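Local coordinates for glycosyl hydrolase, family 38 (Enterococcus faecalis, PDB 5KBP), which probably hydrolyses alpha-mannosidic linkages as a metal-dependent alpha-mannosidase of glycoside hydrolase family 38, at residues 175-180 with 283-288; 648-653 with 659-664. All blocks are in the same frame, centred on the assembly; numbering follows the deposited sequence.

Contact 1 of 2, residues 175-180 with 283-288; sequences MWWEGP and GELTSQ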
ATOM      1  N   MET A 175      23.407  18.105 -30.130  1.00 56.97           N
ATOM      2  CA  MET A 175      22.469  18.364 -31.212  1.00 55.94           C
ATOM      3  C   MET A 175      21.458  19.406 -30.762  1.00 54.75           C
ATOM      4  O   MET A 175      21.327  19.705 -29.571  1.00 51.41           O
ATOM      5  CB  MET A 175      21.761  17.076 -31.649  1.00 57.73           C
ATOM      6  CG  MET A 175      20.770  16.543 -30.624  1.00 61.33           C
ATOM      7  SD  MET A 175      20.360  14.807 -30.872  1.00 65.76           S
ATOM      8  CE  MET A 175      21.959  14.048 -30.593  1.00 65.72           C
ATOM      9  N   TRP A 176      20.744  19.958 -31.738  1.00 52.57           N
ATOM     10  CA  TRP A 176      19.611  20.828 -31.470  1.00 48.57           C
ATOM     11  C   TRP A 176      18.328  20.014 -31.517  1.00 53.68           C
ATOM     12  O   TRP A 176      18.150  19.164 -32.395  1.00 58.96           O
ATOM     13  CB  TRP A 176      19.544  21.973 -32.482  1.00 54.60           C
ATOM     14  CG  TRP A 176      20.728  22.883 -32.434  1.00 61.00           C
ATOM     15  CD1 TRP A 176      21.663  23.062 -33.411  1.00 63.15           C
ATOM     16  CD2 TRP A 176      21.112  23.733 -31.346  1.00 65.22           C
ATOM     17  NE1 TRP A 176      22.604  23.976 -33.001  1.00 66.82           N
ATOM     18  CE2 TRP A 176      22.289  24.402 -31.738  1.00 65.72           C
ATOM     19  CE3 TRP A 176      20.576  23.995 -30.082  1.00 62.32           C
ATOM     20  CZ2 TRP A 176      22.938  25.316 -30.910  1.00 65.67           C
ATOM     21  CZ3 TRP A 176      21.222  24.903 -29.262  1.00 63.34           C
ATOM     22  CH2 TRP A 176      22.391  25.552 -29.680  1.00 66.65           C
ATOM     23  N   TRP A 177      17.439  20.268 -30.563  1.00 51.54           N
ATOM     24  CA  TRP A 177      16.156  19.580 -30.486  1.00 51.52           C
ATOM     25  C   TRP A 177      15.054  20.617 -30.658  1.00 54.47           C
ATOM     26  O   TRP A 177      14.842  21.457 -29.776  1.00 50.11           O
ATOM     27  CB  TRP A 177      16.012  18.827 -29.166  1.00 51.25           C
ATOM     28  CG  TRP A 177      14.915  17.811 -29.183  1.00 53.90           C
ATOM     29  CD1 TRP A 177      14.083  17.519 -30.225  1.00 49.09           C
ATOM     30  CD2 TRP A 177      14.532  16.946 -28.108  1.00 60.74           C
ATOM     31  NE1 TRP A 177      13.204  16.528 -29.864  1.00 55.81           N
ATOM     32  CE2 TRP A 177      13.458  16.159 -28.569  1.00 64.29           C
ATOM     33  CE3 TRP A 177      14.992  16.762 -26.800  1.00 61.03           C
ATOM     34  CZ2 TRP A 177      12.837  15.204 -27.768  1.00 65.36           C
ATOM     35  CZ3 TRP A 177      14.373  15.812 -26.009  1.00 63.39           C
ATOM     36  CH2 TRP A 177      13.310  15.045 -26.495  1.00 63.53           C
ATOM     37  N   GLU A 178      14.359  20.557 -31.787  1.00 52.89           N
ATOM     38  CA  GLU A 178      13.294  21.495 -32.114  1.00 52.74           C
ATOM     39  C   GLU A 178      11.949  20.790 -32.016  1.00 52.11           C
ATOM     40  O   GLU A 178      11.757  19.725 -32.613  1.00 53.62           O
ATOM     41  CB  GLU A 178      13.496  22.074 -33.516  1.00 56.84           C
ATOM     42  CG  GLU A 178      12.429  23.064 -33.945  1.00 65.88           C
ATOM     43  CD  GLU A 178      12.740  23.705 -35.284  1.00 79.24           C
ATOM     44  OE1 GLU A 178      13.925  23.714 -35.681  1.00 80.76           O
ATOM     45  OE2 GLU A 178      11.799  24.196 -35.941  1.00 82.93           O
ATOM     46  N   GLY A 179      11.023  21.381 -31.261  1.00 53.73           N
ATOM     47  CA  GLY A 179       9.703  20.819 -31.114  1.00 53.69           C
ATOM     48  C   GLY A 179       8.783  21.222 -32.245  1.00 54.02           C
ATOM     49  O   GLY A 179       9.158  21.943 -33.179  1.00 57.19           O
ATOM     50  N   PRO A 180       7.536  20.746 -32.169  1.00 52.36           N
ATOM     51  CA  PRO A 180       6.558  21.094 -33.212  1.00 53.14           C
ATOM     52  C   PRO A 180       6.204  22.570 -33.245  1.00 56.43           C
ATOM     53  O   PRO A 180       5.771  23.059 -34.297  1.00 53.30           O
ATOM     54  CB  PRO A 180       5.340  20.232 -32.853  1.00 49.46           C
ATOM     55  CG  PRO A 180       5.479  19.978 -31.388  1.00 52.16           C
ATOM     56  CD  PRO A 180       6.956  19.879 -31.130  1.00 52.20           C
ATOM     57  N   GLY A 283      10.778  16.804 -33.166  1.00 51.84           N
ATOM     58  CA  GLY A 283       9.600  16.050 -32.775  1.00 64.52           C
ATOM     59  C   GLY A 283       9.902  14.864 -31.871  1.00 63.01           C
ATOM     60  O   GLY A 283      10.845  14.870 -31.079  1.00 58.49           O
ATOM     61  N   GLU A 284       9.074  13.828 -32.001  1.00 61.60           N
ATOM     62  CA  GLU A 284       9.196  12.643 -31.164  1.00 56.75           C
ATOM     63  C   GLU A 284      10.510  11.921 -31.431  1.00 58.14           C
ATOM     64  O   GLU A 284      11.035  11.920 -32.549  1.00 61.82           O
ATOM     65  CB  GLU A 284       8.028  11.686 -31.416  1.00 56.71           C
ATOM     66  CG  GLU A 284       6.719  12.055 -30.739  1.00 65.92           C
ATOM     67  CD  GLU A 284       5.629  11.039 -31.021  1.00 69.84           C
ATOM     68  OE1 GLU A 284       5.777  10.268 -31.993  1.00 69.58           O
ATOM     69  OE2 GLU A 284       4.628  11.006 -30.274  1.00 74.28           O
ATOM     70  N   LEU A 285      11.032  11.288 -30.385  1.00 55.85           N
ATOM     71  CA  LEU A 285      12.192  10.408 -30.466  1.00 54.75           C
ATOM     72  C   LEU A 285      11.736   9.045 -29.956  1.00 68.09           C
ATOM     73  O   LEU A 285      11.901   8.724 -28.777  1.00 78.18           O
ATOM     74  CB  LEU A 285      13.372  10.951 -29.659  1.00 45.43           C
ATOM     75  CG  LEU A 285      13.783  12.400 -29.924  1.00 53.21           C
ATOM     76  CD1 LEU A 285      14.997  12.771 -29.087  1.00 56.49           C
ATOM     77  CD2 LEU A 285      14.054  12.629 -31.402  1.00 50.66           C
ATOM     78  N   THR A 286      11.146   8.248 -30.847  1.00 60.44           N
ATOM     79  CA  THR A 286      10.555   6.965 -30.488  1.00 67.06           C
ATOM     80  C   THR A 286      11.308   5.793 -31.116  1.00 72.27           C
ATOM     81  O   THR A 286      10.728   4.729 -31.345  1.00 69.59           O
ATOM     82  CB  THR A 286       9.082   6.929 -30.893  1.00 77.37           C
ATOM     83  OG1 THR A 286       8.542   8.256 -30.848  1.00 86.98           O
ATOM     84  CG2 THR A 286       8.285   6.043 -29.943  1.00 81.98           C
ATOM     85  N   SER A 287      12.601   5.979 -31.394  1.00 70.55           N
ATOM     86  CA  SER A 287      13.435   4.947 -32.010  1.00 66.39           C
ATOM     87  C   SER A 287      12.834   4.467 -33.330  1.00 65.28           C
ATOM     88  O   SER A 287      12.785   3.267 -33.612  1.00 56.42           O
ATOM     89  CB  SER A 287      13.660   3.771 -31.055  1.00 65.32           C
ATOM     90  OG  SER A 287      14.183   4.213 -29.815  1.00 63.42           O
ATOM     91  N   GLN A 288      12.369   5.417 -34.146  1.00 72.05           N
ATOM     92  CA  GLN A 288      11.703   5.063 -35.395  1.00 70.72           C
ATOM     93  C   GLN A 288      12.655   4.393 -36.378  1.00 66.58           C
ATOM     94  O   GLN A 288      12.236   3.509 -37.134  1.00 61.15           O
ATOM     95  CB  GLN A 288      11.080   6.304 -36.036  1.00 80.26           C
ATOM     96  CG  GLN A 288       9.983   6.968 -35.214  1.00 84.02           C
ATOM     97  CD  GLN A 288      10.521   7.960 -34.201  1.00 86.17           C
ATOM     98  OE1 GLN A 288      11.717   7.979 -33.904  1.00 82.25           O
ATOM     99  NE2 GLN A 288       9.638   8.797 -33.669  1.00 91.27           N
TER
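With CG of W177 anti to the backbone N (chi1 -164°) and CG of L285 turned beside its own N (chi1 -52°), the indole and the leucine branch approach from opposite directions, a leucine methyl coming down on one face of the indole. CD1 of L285 is the methyl that touches: it sits above the ring, displaced toward the rim, 3.8 Å from the centroid of the six-membered ring, a CH-pi contact. Its nearest ring atom is CZ2 of W177, 3.5 Å from CD1. The N-H at the edge of the same indole makes the polar contact: NE1 of W177 donates to O of G283 over 3.1 Å, with 159° at the hydrogen; the oxygen lies in the ring plane and the N-H in the carbonyl plane, which helps to hold the rotation of the indole. The next residue of the strand, E178, accepts through its O a 3.1 Å bond from N of the same G283. G283 is thus gripped through both its N and its O, one by main chain and one by side chain.

Strand 174-178 and strand 280-282 run parallel at the edge of the mixed sheet of the family 38 N-terminal domain, and E178 also makes a backbone bond to V281. The G283 N bond therefore carries the pairing just past the end of the edge strand, where the chain turns off into the loop that leads to helix 304-332. The aromatic ring of F150, on strand 147-150, meets the W177 ring and also touches L285, while T136 and P137 of helix 136-141 pack on the indole. Just before L285, E284 forms a salt bridge with R698; beyond it, O of Q288 accepts a hydrogen bond from OG of S703.

Contact 2 of 2, residues 648-653 with 659-664; sequences TMVTMI and LFFETT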
ATOM      1  N   THR A 648     -19.910  -6.506 -24.200  1.00 47.67           N
ATOM      2  CA  THR A 648     -19.715  -5.105 -24.547  1.00 41.91           C
ATOM      3  C   THR A 648     -21.057  -4.388 -24.530  1.00 45.89           C
ATOM      4  O   THR A 648     -22.042  -4.893 -25.079  1.00 49.06           O
ATOM      5  CB  THR A 648     -19.062  -4.962 -25.926  1.00 44.63           C
ATOM      6  OG1 THR A 648     -17.839  -5.708 -25.959  1.00 49.79           O
ATOM      7  CG2 THR A 648     -18.761  -3.500 -26.226  1.00 50.91           C
ATOM      8  N   MET A 649     -21.091  -3.217 -23.898  1.00 55.71           N
ATOM      9  CA  MET A 649     -22.279  -2.371 -23.861  1.00 55.53           C
ATOM     10  C   MET A 649     -22.071  -1.210 -24.828  1.00 62.39           C
ATOM     11  O   MET A 649     -21.240  -0.330 -24.581  1.00 74.37           O
ATOM     12  CB  MET A 649     -22.546  -1.865 -22.445  1.00 51.82           C
ATOM     13  CG  MET A 649     -22.992  -2.940 -21.467  1.00 59.45           C
ATOM     14  SD  MET A 649     -24.646  -3.568 -21.813  1.00 69.42           S
ATOM     15  CE  MET A 649     -25.639  -2.103 -21.529  1.00 66.61           C
ATOM     16  N   VAL A 650     -22.821  -1.210 -25.924  1.00 57.21           N
ATOM     17  CA  VAL A 650     -22.756  -0.140 -26.912  1.00 58.45           C
ATOM     18  C   VAL A 650     -23.857   0.864 -26.597  1.00 66.11           C
ATOM     19  O   VAL A 650     -25.044   0.523 -26.619  1.00 67.74           O
ATOM     20  CB  VAL A 650     -22.899  -0.686 -28.341  1.00 56.05           C
ATOM     21  CG1 VAL A 650     -22.763   0.442 -29.354  1.00 49.28           C
ATOM     22  CG2 VAL A 650     -21.866  -1.771 -28.599  1.00 50.47           C
ATOM     23  N   THR A 651     -23.468   2.103 -26.309  1.00 62.38           N
ATOM     24  CA  THR A 651     -24.395   3.132 -25.862  1.00 58.27           C
ATOM     25  C   THR A 651     -24.396   4.304 -26.834  1.00 54.42           C
ATOM     26  O   THR A 651     -23.340   4.725 -27.320  1.00 58.88           O
ATOM     27  CB  THR A 651     -24.034   3.625 -24.453  1.00 58.63           C
ATOM     28  OG1 THR A 651     -23.918   2.504 -23.568  1.00 60.16           O
ATOM     29  CG2 THR A 651     -25.109   4.567 -23.924  1.00 55.45           C
ATOM     30  N   MET A 652     -25.590   4.824 -27.114  1.00 48.46           N
ATOM     31  CA  MET A 652     -25.771   5.995 -27.960  1.00 53.15           C
ATOM     32  C   MET A 652     -26.774   6.932 -27.304  1.00 57.95           C
ATOM     33  O   MET A 652     -27.801   6.485 -26.783  1.00 58.02           O
ATOM     34  CB  MET A 652     -26.264   5.611 -29.363  1.00 51.47           C
ATOM     35  CG  MET A 652     -26.823   6.781 -30.164  1.00 61.09           C
ATOM     36  SD  MET A 652     -27.842   6.280 -31.564  1.00 66.57           S
ATOM     37  CE  MET A 652     -26.609   5.483 -32.580  1.00 61.79           C
ATOM     38  N   ILE A 653     -26.475   8.227 -27.332  1.00 58.82           N
ATOM     39  CA  ILE A 653     -27.395   9.246 -26.851  1.00 58.43           C
ATOM     40  C   ILE A 653     -27.868  10.085 -28.039  1.00 60.75           C
ATOM     41  O   ILE A 653     -27.296  10.046 -29.128  1.00 54.79           O
ATOM     42  CB  ILE A 653     -26.769  10.125 -25.751  1.00 53.26           C
ATOM     43  CG1 ILE A 653     -25.629  10.974 -26.313  1.00 59.01           C
ATOM     44  CG2 ILE A 653     -26.271   9.261 -24.604  1.00 47.16           C
ATOM     45  CD1 ILE A 653     -25.005  11.895 -25.286  1.00 54.93           C
ATOM     46  N   LEU A 659     -20.193   7.207 -29.976  1.00 56.84           N
ATOM     47  CA  LEU A 659     -20.670   5.856 -29.707  1.00 49.98           C
ATOM     48  C   LEU A 659     -19.782   5.260 -28.621  1.00 57.69           C
ATOM     49  O   LEU A 659     -18.595   5.008 -28.852  1.00 69.04           O
ATOM     50  CB  LEU A 659     -20.643   5.009 -30.977  1.00 45.12           C
ATOM     51  CG  LEU A 659     -21.520   3.756 -31.002  1.00 48.76           C
ATOM     52  CD1 LEU A 659     -22.994   4.136 -31.027  1.00 43.16           C
ATOM     53  CD2 LEU A 659     -21.161   2.877 -32.191  1.00 42.63           C
ATOM     54  N   PHE A 660     -20.351   5.043 -27.439  1.00 60.56           N
ATOM     55  CA  PHE A 660     -19.584   4.607 -26.280  1.00 60.12           C
ATOM     56  C   PHE A 660     -19.588   3.089 -26.161  1.00 61.80           C
ATOM     57  O   PHE A 660     -20.596   2.432 -26.438  1.00 62.71           O
ATOM     58  CB  PHE A 660     -20.146   5.232 -25.002  1.00 63.70           C
ATOM     59  CG  PHE A 660     -19.954   6.720 -24.921  1.00 71.52           C
ATOM     60  CD1 PHE A 660     -20.875   7.585 -25.489  1.00 77.48           C
ATOM     61  CD2 PHE A 660     -18.852   7.253 -24.274  1.00 70.00           C
ATOM     62  CE1 PHE A 660     -20.699   8.955 -25.413  1.00 79.99           C
ATOM     63  CE2 PHE A 660     -18.670   8.620 -24.195  1.00 73.26           C
ATOM     64  CZ  PHE A 660     -19.594   9.472 -24.765  1.00 73.66           C
ATOM     65  N   PHE A 661     -18.452   2.538 -25.738  1.00 53.98           N
ATOM     66  CA  PHE A 661     -18.294   1.106 -25.537  1.00 48.18           C
ATOM     67  C   PHE A 661     -17.813   0.829 -24.119  1.00 48.82           C
ATOM     68  O   PHE A 661     -17.068   1.618 -23.533  1.00 51.64           O
ATOM     69  CB  PHE A 661     -17.301   0.504 -26.538  1.00 48.34           C
ATOM     70  CG  PHE A 661     -17.592   0.859 -27.965  1.00 57.05           C
ATOM     71  CD1 PHE A 661     -18.749   0.411 -28.579  1.00 59.87           C
ATOM     72  CD2 PHE A 661     -16.706   1.631 -28.697  1.00 52.96           C
ATOM     73  CE1 PHE A 661     -19.020   0.734 -29.895  1.00 63.80           C
ATOM     74  CE2 PHE A 661     -16.971   1.957 -30.013  1.00 60.49           C
ATOM     75  CZ  PHE A 661     -18.129   1.507 -30.613  1.00 64.77           C
ATOM     76  N   GLU A 662     -18.246  -0.308 -23.576  1.00 46.59           N
ATOM     77  CA  GLU A 662     -17.829  -0.749 -22.245  1.00 44.81           C
ATOM     78  C   GLU A 662     -17.710  -2.269 -22.288  1.00 52.92           C
ATOM     79  O   GLU A 662     -18.715  -2.978 -22.183  1.00 53.54           O
ATOM     80  CB  GLU A 662     -18.814  -0.295 -21.174  1.00 55.72           C
ATOM     81  CG  GLU A 662     -18.157   0.088 -19.857  1.00 75.39           C
ATOM     82  CD  GLU A 662     -19.155   0.543 -18.812  1.00 91.99           C
ATOM     83  OE1 GLU A 662     -19.606  -0.301 -18.009  1.00 94.92           O
ATOM     84  OE2 GLU A 662     -19.493   1.745 -18.794  1.00 95.44           O
ATOM     85  N   THR A 663     -16.486  -2.762 -22.448  1.00 53.96           N
ATOM     86  CA  THR A 663     -16.222  -4.190 -22.557  1.00 47.34           C
ATOM     87  C   THR A 663     -15.754  -4.730 -21.212  1.00 45.28           C
ATOM     88  O   THR A 663     -14.841  -4.168 -20.597  1.00 49.95           O
ATOM     89  CB  THR A 663     -15.169  -4.468 -23.632  1.00 52.77           C
ATOM     90  OG1 THR A 663     -15.647  -4.012 -24.905  1.00 54.56           O
ATOM     91  CG2 THR A 663     -14.865  -5.955 -23.711  1.00 52.48           C
ATOM     92  N   THR A 664     -16.380  -5.813 -20.758  1.00 46.96           N
ATOM     93  CA  THR A 664     -16.042  -6.450 -19.493  1.00 49.83           C
ATOM     94  C   THR A 664     -15.695  -7.914 -19.725  1.00 46.86           C
ATOM     95  O   THR A 664     -16.386  -8.616 -20.469  1.00 45.19           O
ATOM     96  CB  THR A 664     -17.193  -6.351 -18.485  1.00 48.12           C
ATOM     97  OG1 THR A 664     -18.366  -6.964 -19.036  1.00 64.14           O
ATOM     98  CG2 THR A 664     -17.493  -4.899 -18.157  1.00 50.16           C
TER
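V650 and F661 lie side by side, pointing the same way from adjacent antiparallel strands. From CB of V650 the branches divide. CG1, anti to the backbone N (chi1 -177°), lodges between two residues of the partner strand, 3.8 Å from CE1 of F661 and 3.9 Å from CG of L659. CG2, beside the N, lies at the edge of the F661 ring and in its plane, 3.8 Å from CD1. On this same side of the sheet CB of M652 meets CD1 of L659, and at the other end OG1 of T648 and OG1 of T663 share a hydrogen bond of 3.0 Å. OG1 of T663 is also bonded to OH of Y778, whose ring meets that of F661.

T651 and F660 form a hydrogen-bonded pair with a bond in each direction: N of T651 to O of F660 spans 2.9 Å and N of F660 to O of T651 3.0 Å. Toward T648, N of M649 still bonds O of E662, but the return bond is weak.

Strands 641-653 and 659-667, antiparallel neighbours joined by five residues, form a beta hairpin. Its face bearing T648, V650 and M652 packs against the antiparallel sheet holding strands 535-539 and 555-566, as one layer of a beta sandwich, consistent with the galactose mutarotase-like clan of this region.

Overall arrangement
Contact 1 closes before contact 2 opens along the chain, and the two share no sheet. Their centres are 37 Å apart and their nearest atoms about 23 Å, with no touch. Contact 1 joins segments 103 residues apart at the edge of the mixed sheet in the N-terminal domain; contact 2 is local, linking neighbouring strands across a five-residue connection in the nine-stranded antiparallel sheet of the C-terminal domain. The loop 283-288 nevertheless reaches that second region, touching strand 695-699, an outermost strand of the sheet that holds contact 2. Remote in sequence, the two domains therefore meet beside contact 1.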